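Local coordinates for hypothetical protein SO2946 (Shewanella oneidensis, PDB 2A5Z) that is of unknown function, but binds magnesium and has a jelly-roll fold with a carbohydrate-binding module, consistent with recognition of sugars, at residues His87-Ser95 with Ile241-Ile249; Ala133-Gly144 with Thr225-Thr236. All coordinates share one frame; numbering follows the deposited sequence.

Contact 1: His87-Ser95 with Ile241-Ile249; sequences HFGVQPIVS and ISLISIDLI. With MG (magnesium ion), chain F.
His-87 and Asp-247 meet beside a magnesium ion at one end of an antiparallel pairing within the jelly roll, where 87-95 runs back along 241-249. From CB, which lies 4.0 Å from the magnesium, the side chain of Asp-247 extends with CG anti to the backbone N (chi1 173°), so that the carboxylate reaches the ion and the histidine together. CG lies 3.2 Å from the magnesium, and its two oxygens divide the work. OD1 binds the metal at 2.2 Å, as do the backbone oxygens of Phe-88, Gly-89 and Asp-247 itself; Asp-54 completes the site. OD2 accepts a 2.7 Å hydrogen bond from His-87 ND1, made at the edge of the ring but from above the carboxylate plane, the two planes standing 77° apart. The same OD2 forms a salt bridge with Arg-259 of the second subunit, while His-87 NE2 is bonded to Asp-204, which fixes the ring at both nitrogens.

Farther along, Gln-91 and Ile-246 exchange two backbone hydrogen bonds as a single bridge. The register then slips by one residue, and a water bridges the segments there, accepting from Ile-93 N and donating to Leu-243 O. The side chains of Ile-93 and Leu-243 cross at about a right angle, CG2 of the first 4.0 Å from CD1 of the second. At the far end Ser-95 N donates to Ile-241 O, and Ile-241 N returns a 2.9 Å bond to Ser-95 OG, a hydroxyl also bonded to Thr-238 O.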
loop_
_atom_site.group_PDB
_atom_site.type_symbol
_atom_site.label_atom_id
_atom_site.label_comp_id
_atom_site.label_asym_id
_atom_site.label_seq_id
_atom_site.Cartn_x
_atom_site.Cartn_y
_atom_site.Cartn_z
ATOM N N HIS C 87 -2.353 -3.331 22.383
ATOM C CA HIS C 87 -2.673 -2.379 21.332
ATOM C C HIS C 87 -1.420 -2.036 20.525
ATOM O O HIS C 87 -0.667 -1.128 20.873
ATOM C CB HIS C 87 -3.366 -1.143 21.930
ATOM C CG HIS C 87 -4.683 -1.465 22.567
ATOM N ND1 HIS C 87 -5.836 -1.651 21.832
ATOM C CD2 HIS C 87 -5.015 -1.706 23.858
ATOM C CE1 HIS C 87 -6.831 -1.955 22.647
ATOM N NE2 HIS C 87 -6.359 -1.999 23.882
ATOM N N PHE C 88 -1.207 -2.798 19.457
ATOM C CA PHE C 88 -0.008 -2.699 18.628
ATOM C C PHE C 88 -0.230 -1.625 17.577
ATOM O O PHE C 88 -1.109 -1.768 16.747
ATOM C CB PHE C 88 0.235 -4.047 17.942
ATOM C CG PHE C 88 1.356 -4.044 16.935
ATOM C CD1 PHE C 88 2.686 -4.064 17.350
ATOM C CD2 PHE C 88 1.085 -4.060 15.572
ATOM C CE1 PHE C 88 3.724 -4.076 16.420
ATOM C CE2 PHE C 88 2.120 -4.072 14.632
ATOM C CZ PHE C 88 3.441 -4.079 15.060
ATOM N N GLY C 89 0.573 -0.566 17.613
ATOM C CA GLY C 89 0.456 0.525 16.661
ATOM C C GLY C 89 -0.721 1.410 17.015
ATOM O O GLY C 89 -1.859 1.063 16.761
ATOM N N VAL C 90 -0.447 2.551 17.624
ATOM C CA VAL C 90 -1.495 3.470 18.062
ATOM C C VAL C 90 -1.154 4.862 17.544
ATOM O O VAL C 90 -0.026 5.321 17.718
ATOM C CB VAL C 90 -1.604 3.515 19.615
ATOM C CG1 VAL C 90 -2.626 4.582 20.074
ATOM C CG2 VAL C 90 -1.967 2.132 20.185
ATOM N N GLN C 91 -2.126 5.515 16.906
ATOM C CA GLN C 91 -1.963 6.880 16.419
ATOM C C GLN C 91 -2.699 7.865 17.335
ATOM O O GLN C 91 -3.930 7.973 17.263
ATOM C CB GLN C 91 -2.478 7.002 14.970
ATOM C CG GLN C 91 -2.414 8.408 14.375
ATOM C CD GLN C 91 -1.003 8.927 14.238
ATOM O OE1 GLN C 91 -0.502 9.627 15.118
ATOM N NE2 GLN C 91 -0.346 8.576 13.147
ATOM N N PRO C 92 -1.948 8.564 18.215
ATOM C CA PRO C 92 -2.526 9.637 19.019
ATOM C C PRO C 92 -2.652 10.903 18.182
ATOM O O PRO C 92 -1.838 11.138 17.272
ATOM C CB PRO C 92 -1.501 9.838 20.144
ATOM C CG PRO C 92 -0.489 8.741 19.976
ATOM C CD PRO C 92 -0.526 8.386 18.531
ATOM N N ILE C 93 -3.663 11.710 18.491
ATOM C CA ILE C 93 -4.032 12.846 17.645
ATOM C C ILE C 93 -4.260 14.085 18.520
ATOM O O ILE C 93 -4.919 14.009 19.559
ATOM C CB ILE C 93 -5.287 12.498 16.766
ATOM C CG1 ILE C 93 -4.995 11.279 15.875
ATOM C CG2 ILE C 93 -5.722 13.681 15.901
ATOM C CD1 ILE C 93 -6.232 10.479 15.459
ATOM N N VAL C 94 -3.686 15.216 18.110
ATOM C CA VAL C 94 -3.769 16.457 18.884
ATOM C C VAL C 94 -4.222 17.624 17.992
ATOM O O VAL C 94 -3.858 17.707 16.812
ATOM C CB VAL C 94 -2.425 16.748 19.631
ATOM C CG1 VAL C 94 -2.394 18.138 20.247
ATOM C CG2 VAL C 94 -2.187 15.715 20.716
ATOM N N SER C 95 -5.051 18.500 18.559
ATOM C CA SER C 95 -5.583 19.657 17.851
ATOM C C SER C 95 -4.495 20.658 17.447
ATOM O O SER C 95 -3.390 20.645 17.985
ATOM C CB SER C 95 -6.630 20.363 18.711
ATOM O OG SER C 95 -6.035 21.002 19.826
ATOM N N ILE C 241 -5.030 20.251 22.413
ATOM C CA ILE C 241 -6.136 19.445 22.910
ATOM C C ILE C 241 -6.023 18.049 22.312
ATOM O O ILE C 241 -6.011 17.898 21.085
ATOM C CB ILE C 241 -7.520 20.044 22.543
ATOM C CG1 ILE C 241 -7.670 21.457 23.100
ATOM C CG2 ILE C 241 -8.652 19.122 23.034
ATOM C CD1 ILE C 241 -8.946 22.159 22.650
ATOM N N SER C 242 -5.931 17.039 23.179
ATOM C CA SER C 242 -5.908 15.645 22.732
ATOM C C SER C 242 -7.267 15.243 22.172
ATOM O O SER C 242 -8.315 15.604 22.731
ATOM C CB SER C 242 -5.520 14.695 23.870
ATOM O OG SER C 242 -4.161 14.847 24.244
ATOM N N LEU C 243 -7.238 14.526 21.053
ATOM C CA LEU C 243 -8.443 13.926 20.473
ATOM C C LEU C 243 -8.394 12.423 20.731
ATOM O O LEU C 243 -7.577 11.960 21.529
ATOM C CB LEU C 243 -8.551 14.260 18.972
ATOM C CG LEU C 243 -8.504 15.765 18.621
ATOM C CD1 LEU C 243 -8.755 15.999 17.138
ATOM C CD2 LEU C 243 -9.480 16.586 19.464
ATOM N N ILE C 244 -9.245 11.653 20.066
ATOM C CA ILE C 244 -9.285 10.219 20.322
ATOM C C ILE C 244 -8.172 9.485 19.538
ATOM O O ILE C 244 -7.983 9.724 18.351
ATOM C CB ILE C 244 -10.735 9.666 20.118
ATOM C CG1 ILE C 244 -11.612 10.115 21.312
ATOM C CG2 ILE C 244 -10.744 8.145 19.925
ATOM C CD1 ILE C 244 -13.085 9.689 21.271
ATOM N N SER C 245 -7.417 8.631 20.229
ATOM C CA SER C 245 -6.347 7.840 19.611
ATOM C C SER C 245 -6.921 6.615 18.922
ATOM O O SER C 245 -7.930 6.081 19.359
ATOM C CB SER C 245 -5.322 7.402 20.660
ATOM O OG SER C 245 -4.798 8.520 21.358
ATOM N N ILE C 246 -6.280 6.164 17.847
ATOM C CA ILE C 246 -6.752 4.964 17.132
ATOM C C ILE C 246 -5.670 3.876 17.028
ATOM O O ILE C 246 -4.518 4.145 16.654
ATOM C CB ILE C 246 -7.419 5.292 15.757
ATOM C CG1 ILE C 246 -7.995 4.017 15.098
ATOM C CG2 ILE C 246 -6.459 6.087 14.843
ATOM C CD1 ILE C 246 -9.056 4.276 14.032
ATOM N N ASP C 247 -6.077 2.663 17.399
ATOM C CA ASP C 247 -5.250 1.464 17.349
ATOM C C ASP C 247 -5.521 0.716 16.035
ATOM O O ASP C 247 -4.604 0.328 15.330
ATOM C CB ASP C 247 -5.605 0.573 18.557
ATOM C CG ASP C 247 -4.919 -0.795 18.536
ATOM O OD1 ASP C 247 -3.837 -0.927 17.947
ATOM O OD2 ASP C 247 -5.456 -1.753 19.141
ATOM N N LEU C 248 -6.793 0.553 15.693
ATOM C CA LEU C 248 -7.178 -0.428 14.695
ATOM C C LEU C 248 -8.557 -0.113 14.134
ATOM O O LEU C 248 -9.470 0.249 14.880
ATOM C CB LEU C 248 -7.170 -1.827 15.343
ATOM C CG LEU C 248 -7.668 -3.098 14.646
ATOM C CD1 LEU C 248 -6.944 -3.325 13.337
ATOM C CD2 LEU C 248 -7.479 -4.295 15.564
ATOM N N ILE C 249 -8.692 -0.252 12.817
ATOM C CA ILE C 249 -9.985 -0.156 12.153
ATOM C C ILE C 249 -10.136 -1.351 11.211
ATOM O O ILE C 249 -9.153 -1.808 10.637
ATOM C CB ILE C 249 -10.165 1.219 11.414
ATOM C CG1 ILE C 249 -11.618 1.413 10.948
ATOM C CG2 ILE C 249 -9.135 1.402 10.279
ATOM C CD1 ILE C 249 -11.962 2.851 10.542
HETATM MG MG MG F . -2.853 -0.717 16.033
HETATM O O HOH W 1 -5.033 11.000 21.009
#

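Contact 2: Ala133-Gly144 with Thr225-Thr236; sequences AQLTVIGSTSIG and TAHIGFKTQCKT
The Phe-230 ring has Thr-232 N over one face, 4.2 Å above its plane and offset toward the rim, with Ile-138 CG1 at its edge near the plane; Thr-136 CG2 approaches CE1 obliquely at 3.5 Å. The His-227 ring receives Ile-143 CD1 obliquely, 3.4 Å from ND1, and that nitrogen donates to Ala-226 O. These groups hang on two antiparallel segments, each of two short strands, that turn a corner together at Gly-139 and Gly-229, whose backbones exchange two hydrogen bonds there.

Thr-136 and Thr-232 lie side by side, their OG1 atoms sharing a short 2.6 Å hydrogen bond. On the other side of the sheet Lys-231 spans the bend: fully extended, with chi1 -172°, it passes Thr-141 OG1 with CD, and NZ donates to Ser-142 O at 3.0 Å and to Gly-144 O at 2.9 Å. Ser-142 O is gripped from opposite faces, by NZ and by Thr-141 OG1.

Within the jelly roll, strand 230-234 lies between 134-137 and 102-107 in its sheet, and 153-156 continues it beyond 134-137. Ile-138 and Phe-230 pack against Val-122 of strand 119-125 in the facing sheet, while His-227 meets His-58 of the third subunit edge-to-face.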
loop_
_atom_site.group_PDB
_atom_site.type_symbol
_atom_site.label_atom_id
_atom_site.label_comp_id
_atom_site.label_asym_id
_atom_site.label_seq_id
_atom_site.Cartn_x
_atom_site.Cartn_y
_atom_site.Cartn_z
ATOM N N ALA C 133 -14.499 20.740 23.066
ATOM C CA ALA C 133 -14.102 20.918 21.668
ATOM C C ALA C 133 -13.931 19.590 20.909
ATOM O O ALA C 133 -13.830 19.587 19.670
ATOM C CB ALA C 133 -12.827 21.735 21.586
ATOM N N GLN C 134 -13.903 18.477 21.647
ATOM C CA GLN C 134 -13.724 17.153 21.046
ATOM C C GLN C 134 -15.008 16.611 20.405
ATOM O O GLN C 134 -16.057 16.530 21.055
ATOM C CB GLN C 134 -13.179 16.148 22.066
ATOM C CG GLN C 134 -11.843 16.520 22.692
ATOM C CD GLN C 134 -11.609 15.846 24.041
ATOM O OE1 GLN C 134 -12.511 15.226 24.614
ATOM N NE2 GLN C 134 -10.390 15.973 24.559
ATOM N N LEU C 135 -14.903 16.246 19.125
ATOM C CA LEU C 135 -15.982 15.593 18.382
ATOM C C LEU C 135 -15.410 14.426 17.585
ATOM O O LEU C 135 -14.545 14.615 16.722
ATOM C CB LEU C 135 -16.712 16.584 17.447
ATOM C CG LEU C 135 -17.766 16.059 16.446
ATOM C CD1 LEU C 135 -19.000 15.473 17.135
ATOM C CD2 LEU C 135 -18.193 17.149 15.489
ATOM N N THR C 136 -15.887 13.229 17.899
ATOM C CA THR C 136 -15.486 12.012 17.210
ATOM C C THR C 136 -16.728 11.259 16.731
ATOM O O THR C 136 -17.762 11.273 17.401
ATOM C CB THR C 136 -14.634 11.109 18.144
ATOM O OG1 THR C 136 -13.533 11.870 18.648
ATOM C CG2 THR C 136 -14.089 9.898 17.408
ATOM N N VAL C 137 -16.627 10.632 15.558
ATOM C CA VAL C 137 -17.708 9.817 15.003
ATOM C C VAL C 137 -17.171 8.473 14.505
ATOM O O VAL C 137 -16.139 8.415 13.838
ATOM C CB VAL C 137 -18.442 10.517 13.816
ATOM C CG1 VAL C 137 -19.656 9.691 13.375
ATOM C CG2 VAL C 137 -18.894 11.917 14.203
ATOM N N ILE C 138 -17.869 7.399 14.861
ATOM C CA ILE C 138 -17.688 6.111 14.207
ATOM C C ILE C 138 -18.969 5.876 13.390
ATOM O O ILE C 138 -20.036 5.619 13.941
ATOM C CB ILE C 138 -17.354 4.969 15.216
ATOM C CG1 ILE C 138 -15.983 5.212 15.857
ATOM C CG2 ILE C 138 -17.303 3.625 14.514
ATOM C CD1 ILE C 138 -15.994 5.179 17.376
ATOM N N GLY C 139 -18.844 6.028 12.076
ATOM C CA GLY C 139 -19.974 5.966 11.160
ATOM C C GLY C 139 -19.707 6.824 9.939
ATOM O O GLY C 139 -18.554 6.997 9.545
ATOM N N SER C 140 -20.774 7.356 9.343
ATOM C CA SER C 140 -20.662 8.231 8.182
ATOM C C SER C 140 -20.466 9.675 8.617
ATOM O O SER C 140 -20.889 10.073 9.707
ATOM C CB SER C 140 -21.889 8.107 7.282
ATOM O OG SER C 140 -23.074 8.490 7.959
ATOM N N THR C 141 -19.819 10.459 7.763
ATOM C CA THR C 141 -19.457 11.828 8.116
ATOM C C THR C 141 -19.073 12.656 6.895
ATOM O O THR C 141 -18.586 12.124 5.890
ATOM C CB THR C 141 -18.314 11.867 9.189
ATOM O OG1 THR C 141 -18.025 13.226 9.547
ATOM C CG2 THR C 141 -17.039 11.180 8.694
ATOM N N SER C 142 -19.329 13.962 6.976
ATOM C CA SER C 142 -18.728 14.905 6.049
ATOM C C SER C 142 -17.220 14.720 6.154
ATOM O O SER C 142 -16.684 14.499 7.244
ATOM C CB SER C 142 -19.060 16.356 6.434
ATOM O OG SER C 142 -20.407 16.502 6.828
ATOM N N ILE C 143 -16.551 14.817 5.014
ATOM C CA ILE C 143 -15.098 14.746 4.945
ATOM C C ILE C 143 -14.428 16.036 5.465
ATOM O O ILE C 143 -15.062 17.098 5.542
ATOM C CB ILE C 143 -14.666 14.426 3.478
ATOM C CG1 ILE C 143 -13.480 13.463 3.441
ATOM C CG2 ILE C 143 -14.462 15.704 2.637
ATOM C CD1 ILE C 143 -13.336 12.716 2.113
ATOM N N GLY C 144 -13.158 15.921 5.849
ATOM C CA GLY C 144 -12.298 17.077 6.095
ATOM C C GLY C 144 -12.725 18.033 7.192
ATOM O O GLY C 144 -13.006 17.613 8.317
ATOM N N THR C 225 -17.465 13.875 -0.940
ATOM C CA THR C 225 -17.786 14.837 0.133
ATOM C C THR C 225 -17.976 14.126 1.475
ATOM O O THR C 225 -17.980 14.767 2.539
ATOM C CB THR C 225 -19.063 15.688 -0.153
ATOM O OG1 THR C 225 -20.228 14.856 -0.064
ATOM C CG2 THR C 225 -18.997 16.337 -1.524
ATOM N N ALA C 226 -18.137 12.804 1.425
ATOM C CA ALA C 226 -18.326 12.020 2.640
ATOM C C ALA C 226 -17.386 10.811 2.679
ATOM O O ALA C 226 -16.796 10.447 1.667
ATOM C CB ALA C 226 -19.779 11.583 2.764
ATOM N N HIS C 227 -17.237 10.225 3.867
ATOM C CA HIS C 227 -16.547 8.954 4.058
ATOM C C HIS C 227 -17.248 8.210 5.186
ATOM O O HIS C 227 -18.013 8.816 5.941
ATOM C CB HIS C 227 -15.081 9.183 4.438
ATOM C CG HIS C 227 -14.108 8.953 3.323
ATOM N ND1 HIS C 227 -14.278 9.475 2.057
ATOM C CD2 HIS C 227 -12.929 8.284 3.296
ATOM C CE1 HIS C 227 -13.254 9.129 1.297
ATOM N NE2 HIS C 227 -12.424 8.403 2.023
ATOM N N ILE C 228 -16.995 6.909 5.294
ATOM C CA ILE C 228 -17.496 6.104 6.414
ATOM C C ILE C 228 -16.326 5.442 7.163
ATOM O O ILE C 228 -15.430 4.874 6.544
ATOM C CB ILE C 228 -18.622 5.086 5.968
ATOM C CG1 ILE C 228 -19.220 4.343 7.175
ATOM C CG2 ILE C 228 -18.146 4.132 4.830
ATOM C CD1 ILE C 228 -20.616 3.762 6.919
ATOM N N GLY C 229 -16.315 5.568 8.490
ATOM C CA GLY C 229 -15.228 5.026 9.296
ATOM C C GLY C 229 -15.059 5.728 10.633
ATOM O O GLY C 229 -16.004 5.830 11.414
ATOM N N PHE C 230 -13.848 6.220 10.884
ATOM C CA PHE C 230 -13.506 6.916 12.124
ATOM C C PHE C 230 -13.050 8.329 11.800
ATOM O O PHE C 230 -12.208 8.529 10.920
ATOM C CB PHE C 230 -12.385 6.154 12.855
ATOM C CG PHE C 230 -11.700 6.940 13.957
ATOM C CD1 PHE C 230 -12.216 6.956 15.247
ATOM C CD2 PHE C 230 -10.521 7.645 13.700
ATOM C CE1 PHE C 230 -11.575 7.672 16.270
ATOM C CE2 PHE C 230 -9.867 8.365 14.728
ATOM C CZ PHE C 230 -10.402 8.369 16.011
ATOM N N LYS C 231 -13.610 9.307 12.506
ATOM C CA LYS C 231 -13.162 10.683 12.371
ATOM C C LYS C 231 -13.119 11.347 13.740
ATOM O O LYS C 231 -14.096 11.299 14.483
ATOM C CB LYS C 231 -14.086 11.470 11.433
ATOM C CG LYS C 231 -13.579 12.871 11.089
ATOM C CD LYS C 231 -14.578 13.632 10.236
ATOM C CE LYS C 231 -14.063 15.021 9.935
ATOM N NZ LYS C 231 -15.116 15.930 9.415
ATOM N N THR C 232 -11.993 11.966 14.066
ATOM C CA THR C 232 -11.885 12.736 15.301
ATOM C C THR C 232 -11.465 14.154 14.944
ATOM O O THR C 232 -10.670 14.359 14.026
ATOM C CB THR C 232 -10.951 12.059 16.339
ATOM O OG1 THR C 232 -11.208 12.588 17.644
ATOM C CG2 THR C 232 -9.468 12.229 15.980
ATOM N N GLN C 233 -12.014 15.121 15.670
ATOM C CA GLN C 233 -12.001 16.517 15.247
ATOM C C GLN C 233 -11.986 17.471 16.435
ATOM O O GLN C 233 -12.554 17.175 17.496
ATOM C CB GLN C 233 -13.257 16.801 14.425
ATOM C CG GLN C 233 -13.257 18.132 13.675
ATOM C CD GLN C 233 -14.371 18.203 12.662
ATOM O OE1 GLN C 233 -15.476 17.731 12.918
ATOM N NE2 GLN C 233 -14.086 18.773 11.498
ATOM N N CYS C 234 -11.347 18.622 16.242
ATOM C CA CYS C 234 -11.395 19.702 17.223
ATOM C C CYS C 234 -12.220 20.852 16.662
ATOM O O CYS C 234 -11.934 21.344 15.574
ATOM C CB CYS C 234 -9.993 20.175 17.591
ATOM S SG CYS C 234 -9.998 21.401 18.927
ATOM N N LYS C 235 -13.244 21.265 17.403
ATOM C CA LYS C 235 -14.174 22.299 16.952
ATOM C C LYS C 235 -13.646 23.719 17.134
ATOM O O LYS C 235 -14.214 24.662 16.583
ATOM C CB LYS C 235 -15.511 22.170 17.674
ATOM C CG LYS C 235 -16.351 20.980 17.228
ATOM C CD LYS C 235 -17.746 21.030 17.843
ATOM C CE LYS C 235 -17.715 20.616 19.304
ATOM N NZ LYS C 235 -19.056 20.773 19.934
ATOM N N THR C 236 -12.578 23.868 17.915
ATOM C CA THR C 236 -12.009 25.186 18.196
ATOM C C THR C 236 -10.612 25.350 17.596
ATOM O O THR C 236 -9.986 24.377 17.137
ATOM C CB THR C 236 -11.949 25.490 19.714
ATOM O OG1 THR C 236 -10.955 24.663 20.336
ATOM C CG2 THR C 236 -13.312 25.273 20.378
#

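In the fold
From the N terminus the chain passes Asp-54 before entering 87-95, the first half of contact 1. After strands 102-107 and 119-125 it reaches 133-144, and some 80 residues later 225-236 returns to close contact 2. Only then does 241-249 come back to close contact 1, so contact 2 is nested inside the larger loop. Contact 1 ties 87-95 to the start of strand 245-254 in the six-stranded sheet, with the magnesium held between them, whereas contact 2 pairs strands 134-137 with 230-234 and 140-142 with 226-228, all in the other large sheet. Their centres lie 14 Å apart, yet they touch: Ile-244 N is probably hydrogen-bonded to Thr-232 OG1 at 3.3 Å, and Ile-244 CD1 packs on Thr-136 OG1.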